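Side-chain contact in antibiotic biosynthesis monooxygenase family protein (Shewanella oneidensis, PDB 2BBE), which is of unknown function but belongs to the antibiotic biosynthesis monooxygenase family and may therefore act as a monooxygenase: residues Ser36-Thr41 / Val62-Lys67. Sequence-based numbering, arbitrary orientation. Where two conformers were deposited one is given.
Sequences SLIPDT and VTFVEK
F64 meets L37 and I38 in a buried apolar contact between helix and sheet. The fold is the ferredoxin-like alpha/beta sandwich of the dimeric alpha/beta-barrel clan. Strand 61-68 lies inside the four-stranded antiparallel sheet, between strands 47-55 and 8-22. Residues 36-41 run into the short helix 38-42, which packs on one face of that sheet.

The backbones stay well apart, with 9.9 Å between I38 CA and F64 CA. The F64 ring reaches into this gap and meets the I38 side chain there; its far end does the touching. I38 CG1 lies at the ring edge, in its plane. It is 3.7 Å from both F64 CE1 and F64 CZ. The I38 side chain does not leave its backbone pointing at the strand. Its first torsion carries CG1 toward the ring, anti to the carbonyl carbon (chi1 -66°). I38 CD1 adds a second, slightly longer touch, 3.9 Å from F64 CE1. L37 touches more loosely, with CD1 4.4 Å from F64 CE2.

Other residues also pack around this contact. Y50 of strand 47-55 stacks with the F64 ring, and L34 of helix 27-35 packs against F64. L37 also rests on A82 and I83 of helix 81-94, while I38 packs on A108 of the second subunit.

No hydrogen bond joins the two segments. Within 36-41, the L37 carbonyl oxygen takes a weak bond from T41 N. It also accepts a 2.8 Å hydrogen bond from T41 OG1, which is tilted 33° from the carbonyl plane.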
ATOM      1  N   SER A  36      17.477  -9.880   3.914  1.00 11.62           N
ATOM      2  CA  SER A  36      17.310 -11.040   4.804  1.00 12.36           C
ATOM      3  C   SER A  36      16.355 -10.724   5.979  1.00 12.00           C
ATOM      4  O   SER A  36      15.773 -11.646   6.583  1.00 12.13           O
ATOM      5  CB  SER A  36      18.671 -11.531   5.341  1.00 12.65           C
ATOM      6  OG  SER A  36      19.116 -10.630   6.351  1.00 14.58           O
ATOM      7  N   LEU A  37      16.187  -9.439   6.288  1.00 11.38           N
ATOM      8  CA  LEU A  37      15.322  -9.002   7.392  1.00 11.87           C
ATOM      9  C   LEU A  37      13.842  -8.986   7.023  1.00 11.40           C
ATOM     10  O   LEU A  37      12.978  -8.922   7.904  1.00 11.75           O
ATOM     11  CB  LEU A  37      15.700  -7.577   7.872  1.00 11.27           C
ATOM     12  CG  LEU A  37      17.163  -7.337   8.250  1.00 13.43           C
ATOM     13  CD1 LEU A  37      17.404  -5.863   8.563  1.00 11.16           C
ATOM     14  CD2 LEU A  37      17.589  -8.249   9.411  1.00 14.04           C
ATOM     15  N   ILE A  38      13.547  -9.021   5.728  1.00 11.76           N
ATOM     16  CA  ILE A  38      12.180  -8.750   5.266  1.00 11.77           C
ATOM     17  C   ILE A  38      11.129  -9.827   5.645  1.00 12.13           C
ATOM     18  O   ILE A  38      10.058  -9.475   6.161  1.00 12.36           O
ATOM     19  CB  ILE A  38      12.155  -8.414   3.739  1.00 12.38           C
ATOM     20  CG1 ILE A  38      12.897  -7.092   3.509  1.00 12.28           C
ATOM     21  CG2 ILE A  38      10.691  -8.328   3.207  1.00 10.97           C
ATOM     22  CD1 ILE A  38      13.022  -6.699   2.038  1.00 11.96           C
ATOM     23  N   PRO A  39      11.405 -11.118   5.365  1.00 12.30           N
ATOM     24  CA  PRO A  39      10.358 -12.127   5.616  1.00 12.73           C
ATOM     25  C   PRO A  39       9.848 -12.132   7.046  1.00 13.19           C
ATOM     26  O   PRO A  39       8.635 -12.164   7.239  1.00 13.06           O
ATOM     27  CB  PRO A  39      11.045 -13.452   5.261  1.00 12.98           C
ATOM     28  CG  PRO A  39      12.026 -13.043   4.223  1.00 13.61           C
ATOM     29  CD  PRO A  39      12.593 -11.749   4.763  1.00 12.17           C
ATOM     30  N   ASP A  40      10.733 -12.046   8.044  1.00 13.47           N
ATOM     31  CA  ASP A  40      10.240 -12.040   9.428  1.00 14.22           C
ATOM     32  C   ASP A  40       9.591 -10.723   9.846  1.00 13.37           C
ATOM     33  O   ASP A  40       8.696 -10.712  10.693  1.00 12.45           O
ATOM     34  CB  ASP A  40      11.331 -12.420  10.420  1.00 15.62           C
ATOM     35  CG  ASP A  40      11.655 -13.915  10.383  1.00 19.76           C
ATOM     36  OD1 ASP A  40      10.836 -14.732   9.873  1.00 23.51           O
ATOM     37  OD2 ASP A  40      12.748 -14.259  10.864  1.00 26.18           O
ATOM     38  N   THR A  41      10.054  -9.614   9.275  1.00 12.49           N
ATOM     39  CA  THR A  41       9.468  -8.335   9.619  1.00 11.47           C
ATOM     40  C   THR A  41       8.046  -8.224   9.085  1.00 11.45           C
ATOM     41  O   THR A  41       7.160  -7.743   9.790  1.00 10.86           O
ATOM     42  CB  THR A  41      10.318  -7.153   9.133  1.00 11.81           C
ATOM     43  OG1 THR A  41      11.616  -7.233   9.733  1.00 11.73           O
ATOM     44  CG2 THR A  41       9.652  -5.837   9.526  1.00 11.26           C
ATOM     45  N   VAL A  62      21.102   2.044  -0.156  1.00 10.55           N
ATOM     46  CA  VAL A  62      20.003   1.090  -0.044  1.00 10.65           C
ATOM     47  C   VAL A  62      19.102   1.601   1.098  1.00 11.00           C
ATOM     48  O   VAL A  62      19.618   1.937   2.176  1.00 11.72           O
ATOM     49  CB  VAL A  62      20.539  -0.331   0.274  1.00 10.69           C
ATOM     50  CG1 VAL A  62      19.448  -1.367   0.088  1.00 10.24           C
ATOM     51  CG2 VAL A  62      21.741  -0.692  -0.654  1.00 10.83           C
ATOM     52  N   THR A  63      17.788   1.668   0.876  1.00 10.00           N
ATOM     53  CA  THR A  63      16.884   2.360   1.810  1.00  9.88           C
ATOM     54  C   THR A  63      15.617   1.566   2.108  1.00  9.76           C
ATOM     55  O   THR A  63      14.957   1.083   1.181  1.00  9.51           O
ATOM     56  CB  THR A  63      16.490   3.750   1.227  1.00  9.70           C
ATOM     57  OG1 THR A  63      17.675   4.533   1.072  1.00 11.89           O
ATOM     58  CG2 THR A  63      15.459   4.508   2.113  1.00  8.48           C
ATOM     59  N   PHE A  64      15.278   1.439   3.394  1.00  8.92           N
ATOM     60  CA  PHE A  64      13.998   0.883   3.796  1.00  9.47           C
ATOM     61  C   PHE A  64      12.934   1.974   3.940  1.00  9.65           C
ATOM     62  O   PHE A  64      13.176   3.029   4.543  1.00  9.07           O
ATOM     63  CB  PHE A  64      14.110   0.133   5.157  1.00  9.38           C
ATOM     64  CG  PHE A  64      14.311  -1.359   5.024  1.00 10.31           C
ATOM     65  CD1 PHE A  64      13.347  -2.157   4.387  1.00  9.86           C
ATOM     66  CD2 PHE A  64      15.447  -1.972   5.566  1.00 10.25           C
ATOM     67  CE1 PHE A  64      13.529  -3.544   4.275  1.00 10.61           C
ATOM     68  CE2 PHE A  64      15.624  -3.350   5.468  1.00  9.29           C
ATOM     69  CZ  PHE A  64      14.685  -4.127   4.806  1.00  9.46           C
ATOM     70  N   VAL A  65      11.746   1.683   3.418  1.00  9.49           N
ATOM     71  CA  VAL A  65      10.565   2.516   3.604  1.00 10.08           C
ATOM     72  C   VAL A  65       9.568   1.669   4.385  1.00 10.55           C
ATOM     73  O   VAL A  65       9.150   0.589   3.925  1.00  9.83           O
ATOM     74  CB  VAL A  65       9.989   2.958   2.236  1.00 10.10           C
ATOM     75  CG1 VAL A  65       8.556   3.571   2.404  1.00 11.20           C
ATOM     76  CG2 VAL A  65      10.985   3.952   1.566  1.00 10.86           C
ATOM     77  N   GLU A  66       9.215   2.142   5.581  1.00 10.38           N
ATOM     78  CA  GLU A  66       8.532   1.302   6.558  1.00 10.69           C
ATOM     79  C   GLU A  66       7.298   1.997   7.118  1.00 10.35           C
ATOM     80  O   GLU A  66       7.238   3.239   7.134  1.00  9.98           O
ATOM     81  CB  GLU A  66       9.480   0.985   7.742  1.00 11.00           C
ATOM     82  CG  GLU A  66      10.929   0.622   7.358  1.00 11.80           C
ATOM     83  CD  GLU A  66      11.854   0.457   8.579  1.00 13.45           C
ATOM     84  OE1 GLU A  66      11.367   0.471   9.736  1.00 14.06           O
ATOM     85  OE2 GLU A  66      13.084   0.296   8.375  1.00 18.06           O
ATOM     86  N   LYS A  67       6.355   1.188   7.605  1.00  9.29           N
ATOM     87  CA  LYS A  67       5.179   1.686   8.339  0.50  9.09           C
ATOM     88  C   LYS A  67       4.719   0.637   9.348  1.00  8.85           C
ATOM     89  O   LYS A  67       4.663  -0.564   9.040  1.00  9.04           O
ATOM     90  CB  LYS A  67       4.033   2.074   7.384  0.50  9.29           C
ATOM     91  CG  LYS A  67       2.992   3.031   7.998  0.50  8.65           C
ATOM     92  CD  LYS A  67       1.772   3.295   7.073  0.50  9.01           C
ATOM     93  CE  LYS A  67       2.095   4.177   5.858  0.50  9.19           C
ATOM     94  NZ  LYS A  67       0.857   4.495   4.997  0.50  8.44           N
TER